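Local coordinates for enoyl-CoA hydratase (Thermus thermophilus, PDB 1WZ8) that probably catalyses the reversible addition of water to the double bond of enoyl-CoA thioesters, as a lyase of the crotonase family, at the interface of chains A and B and the interface of chains A and C. Numbering follows the deposited sequence. Chains: chain A/B/C, enoyl-CoA hydratase.

Contact 1 joins chains A and B, contact 2 chains A and C; the centres of their C-alpha atoms lie about 29 Å apart. On chain A they use successive helices, 211-226 at contact 1 and 229-241 at contact 2. Helix 83-102 serves both, giving B:Leu87 and B:Trp91 to contact 1 and A:Phe90 to contact 2. Each patch belongs to a two-fold interface, so every subunit presents both halves of each. The protein forms a hexamer, and crotonases typically assemble as a dimer of trimers; two-fold contacts of this kind would fit the junction between trimers, although these two contacts alone do not show the arrangement of all six.

Contact 1: the interface of chains A and B. Residues chain A 212, 215-216, 219; chain B 87, 91.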
loop_
_atom_site.group_PDB
_atom_site.type_symbol
_atom_site.label_atom_id
_atom_site.label_comp_id
_atom_site.label_asym_id
_atom_site.label_seq_id
_atom_site.Cartn_x
_atom_site.Cartn_y
_atom_site.Cartn_z
ATOM N N GLU A 212 2.802 -24.687 14.579
ATOM C CA GLU A 212 3.599 -23.546 14.148
ATOM C C GLU A 212 3.343 -23.169 12.692
ATOM O O GLU A 212 3.194 -21.990 12.364
ATOM C CB GLU A 212 5.092 -23.826 14.337
ATOM C CG GLU A 212 5.978 -22.688 13.840
ATOM C CD GLU A 212 7.452 -22.932 14.094
ATOM O OE1 GLU A 212 7.832 -23.104 15.268
ATOM O OE2 GLU A 212 8.233 -22.944 13.119
ATOM N N HIS A 215 0.032 -21.395 12.366
ATOM C CA HIS A 215 0.114 -20.046 12.912
ATOM C C HIS A 215 0.770 -19.127 11.883
ATOM O O HIS A 215 0.248 -18.059 11.560
ATOM C CB HIS A 215 0.939 -20.054 14.205
ATOM C CG HIS A 215 1.269 -18.688 14.723
ATOM N ND1 HIS A 215 0.451 -17.598 14.515
ATOM C CD2 HIS A 215 2.326 -18.232 15.435
ATOM C CE1 HIS A 215 0.987 -16.532 15.080
ATOM N NE2 HIS A 215 2.125 -16.891 15.647
ATOM N N HIS A 216 1.910 -19.555 11.357
ATOM C CA HIS A 216 2.630 -18.756 10.374
ATOM C C HIS A 216 1.876 -18.544 9.065
ATOM O O HIS A 216 1.940 -17.460 8.480
ATOM C CB HIS A 216 4.001 -19.379 10.115
ATOM C CG HIS A 216 4.914 -19.300 11.299
ATOM N ND1 HIS A 216 6.185 -19.832 11.301
ATOM C CD2 HIS A 216 4.743 -18.728 12.514
ATOM C CE1 HIS A 216 6.759 -19.588 12.465
ATOM N NE2 HIS A 216 5.906 -18.920 13.220
ATOM N N HIS A 219 -1.005 -16.143 9.851
ATOM C CA HIS A 219 -0.432 -14.820 10.058
ATOM C C HIS A 219 -0.053 -14.141 8.749
ATOM O O HIS A 219 -0.386 -12.981 8.528
ATOM C CB HIS A 219 0.805 -14.913 10.954
ATOM C CG HIS A 219 1.429 -13.586 11.250
ATOM N ND1 HIS A 219 0.845 -12.661 12.087
ATOM C CD2 HIS A 219 2.570 -13.018 10.798
ATOM C CE1 HIS A 219 1.601 -11.579 12.140
ATOM N NE2 HIS A 219 2.654 -11.770 11.367
ATOM N N LEU B 87 12.232 -18.976 17.605
ATOM C CA LEU B 87 10.884 -18.525 17.261
ATOM C C LEU B 87 10.168 -17.823 18.411
ATOM O O LEU B 87 9.337 -16.939 18.190
ATOM C CB LEU B 87 10.045 -19.698 16.746
ATOM C CG LEU B 87 10.220 -19.983 15.247
ATOM C CD1 LEU B 87 9.702 -18.791 14.450
ATOM C CD2 LEU B 87 11.694 -20.244 14.919
ATOM N N TRP B 91 8.746 -13.679 17.923
ATOM C CA TRP B 91 7.518 -13.006 18.309
ATOM C C TRP B 91 7.710 -11.932 19.376
ATOM O O TRP B 91 6.971 -10.946 19.404
ATOM C CB TRP B 91 6.466 -14.039 18.722
ATOM C CG TRP B 91 6.060 -14.879 17.548
ATOM C CD1 TRP B 91 6.391 -16.188 17.316
ATOM C CD2 TRP B 91 5.367 -14.429 16.374
ATOM N NE1 TRP B 91 5.958 -16.571 16.071
ATOM C CE2 TRP B 91 5.327 -15.514 15.471
ATOM C CE3 TRP B 91 4.780 -13.211 15.996
ATOM C CZ2 TRP B 91 4.722 -15.420 14.210
ATOM C CZ3 TRP B 91 4.178 -13.117 14.738
ATOM C CH2 TRP B 91 4.156 -14.220 13.862
HETATM O O HOH W 1 5.961 -19.340 15.855
#
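An indole from one subunit set among histidines of another marks this helix-to-helix contact: B:Trp91, on helix 83-102, is met by A:His215, A:His216 and A:His219 along helix 211-226. A:His215 comes over one face, its NE2 lying 3.3 Å from CZ2 of B:Trp91 and offset toward the rim of the indole, near the CE2-CZ2 bond. A:His216 lies at the indole's edge, with CD2 in the plane of the ring and 3.7 Å from CZ2 of B:Trp91. At A:His219 the roles are reversed, since the outer edge of the tryptophan, at CH2, stands over the centre of the imidazole face. The two planes there are turned by 89°, an edge-to-face meeting in which CH2 of B:Trp91 is 3.7 Å from CD2 of A:His219. CG of A:His215 stands anti to its backbone nitrogen (chi1 171°), whereas in A:His216 it stands anti to the carbonyl carbon (chi1 -67°); this difference, with their different second torsions, helps bring the neighbouring rings to the face and the edge of one indole. Water 1 bridges the two chains, its O 2.7 Å from NE2 of A:His216 and 2.8 Å from NE1 of B:Trp91, so the pyrrole nitrogen has a mate at the seam. One turn earlier in its helix, B:Leu87 lays CD1 3.6 Å from CE1 of A:His216, meeting that ring at its CE1 corner, beside the water. The extended chain of A:Glu212 crosses B:Leu87 at about a right angle, its carboxylate OE1 3.9 Å from CG of the leucine. Within chain A, the backbone O of A:Glu212 sits above one face of the A:His216 imidazole, toward its rim, and is likely to limit how that ring can turn. The patch thus lies where one side of helix 211-226, in the C-terminal helical part of chain A, faces helix 83-102 of chain B; the two-fold interface repeats it with the chains exchanged.

Contact 2: the interface of chains A and C. Residues chain A 90, 233-234, 237; chain C 234, 238.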
loop_
_atom_site.group_PDB
_atom_site.type_symbol
_atom_site.label_atom_id
_atom_site.label_comp_id
_atom_site.label_asym_id
_atom_site.label_seq_id
_atom_site.Cartn_x
_atom_site.Cartn_y
_atom_site.Cartn_z
ATOM N N PHE A 90 -16.509 1.572 19.910
ATOM C CA PHE A 90 -15.718 1.736 18.691
ATOM C C PHE A 90 -14.536 0.774 18.735
ATOM O O PHE A 90 -14.314 -0.004 17.805
ATOM C CB PHE A 90 -15.194 3.170 18.576
ATOM C CG PHE A 90 -14.267 3.382 17.409
ATOM C CD1 PHE A 90 -14.770 3.604 16.131
ATOM C CD2 PHE A 90 -12.890 3.336 17.588
ATOM C CE1 PHE A 90 -13.910 3.776 15.043
ATOM C CE2 PHE A 90 -12.023 3.504 16.514
ATOM C CZ PHE A 90 -12.536 3.725 15.237
ATOM N N GLU A 233 -11.033 0.847 9.515
ATOM C CA GLU A 233 -11.275 1.781 10.607
ATOM C C GLU A 233 -11.971 3.059 10.163
ATOM O O GLU A 233 -12.757 3.636 10.918
ATOM C CB GLU A 233 -9.961 2.075 11.327
ATOM C CG GLU A 233 -9.505 0.880 12.156
ATOM C CD GLU A 233 -8.127 1.056 12.742
ATOM O OE1 GLU A 233 -7.695 2.214 12.899
ATOM O OE2 GLU A 233 -7.486 0.030 13.056
ATOM N N LEU A 234 -11.690 3.509 8.945
ATOM C CA LEU A 234 -12.349 4.701 8.432
ATOM C C LEU A 234 -13.839 4.382 8.270
ATOM O O LEU A 234 -14.698 5.194 8.615
ATOM C CB LEU A 234 -11.764 5.114 7.077
ATOM C CG LEU A 234 -12.612 6.126 6.293
ATOM C CD1 LEU A 234 -12.721 7.446 7.066
ATOM C CD2 LEU A 234 -11.995 6.355 4.929
ATOM N N ALA A 237 -15.372 4.400 11.676
ATOM C CA ALA A 237 -15.499 5.766 12.185
ATOM C C ALA A 237 -16.662 6.491 11.516
ATOM O O ALA A 237 -17.420 7.208 12.179
ATOM C CB ALA A 237 -14.190 6.541 11.961
ATOM N N LEU C 234 -9.199 8.787 8.193
ATOM C CA LEU C 234 -9.470 8.147 9.470
ATOM C C LEU C 234 -9.146 9.134 10.602
ATOM O O LEU C 234 -9.868 9.216 11.596
ATOM C CB LEU C 234 -8.614 6.889 9.642
ATOM C CG LEU C 234 -8.629 6.274 11.045
ATOM C CD1 LEU C 234 -10.049 5.858 11.431
ATOM C CD2 LEU C 234 -7.704 5.068 11.070
ATOM N N LEU C 238 -11.844 10.522 13.269
ATOM C CA LEU C 238 -11.611 10.400 14.703
ATOM C C LEU C 238 -11.691 11.771 15.366
ATOM O O LEU C 238 -12.241 11.912 16.459
ATOM C CB LEU C 238 -10.243 9.771 14.981
ATOM C CG LEU C 238 -10.142 8.276 14.670
ATOM C CD1 LEU C 238 -8.713 7.789 14.875
ATOM C CD2 LEU C 238 -11.096 7.512 15.573
#
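This is a two-fold helix-to-helix interface, with helix 229-241 of chain A packed against the same helix of chain C, and it adds an apolar join between subunits of the hexamer. C:Leu234 hides more surface than any other residue of this patch, and both its methyls, CD1 and CD2, flank CB of A:Glu233 at 3.8 Å. CD2 of C:Leu234 also meets the carboxylate of A:Glu233, 3.4 Å from OE1. CD1 also lies over the helix backbone, 3.5 Å from the carbonyl O of A:Glu233. From there it continues onto the next residue, with CD1 of C:Leu234 4.0 Å from CA of A:Leu234. The first torsion of C:Leu234, with CG anti to the backbone nitrogen (chi1 170°), sends the fork toward chain A. A:Leu234 adopts nearly the same shape (chi1 165°) and returns the contact, its CD1 3.9 Å from the backbone N of C:Leu234, as expected for equivalent leucines close to a two-fold axis. Cutting C:Leu234 back to an alanine would probably open a gap beside A:Glu233 and A:Leu234, leaving CB of the glutamate without its apolar mate and its chain freer to swing. The A:Glu233 side chain runs extended beyond CG, and OE1 comes back to CD2. A:Ala237, one turn on from A:Glu233, has a small side chain, its CB 4.2 Å from CD1 of C:Leu234, that may let the leucine lie close. Further along, C:Leu238 meets A:Phe90, which reaches in from helix 83-102. That side chain crosses the leucine at about a right angle and offers the far end of its ring. In chain A the backbone N of A:Ala237 lies in plane at the phenyl edge, so the ring lies next to helix 229-241 of its own chain. At the ring's outer end, CZ of A:Phe90 sits 4.1 Å from the CD2 methyl of C:Leu238.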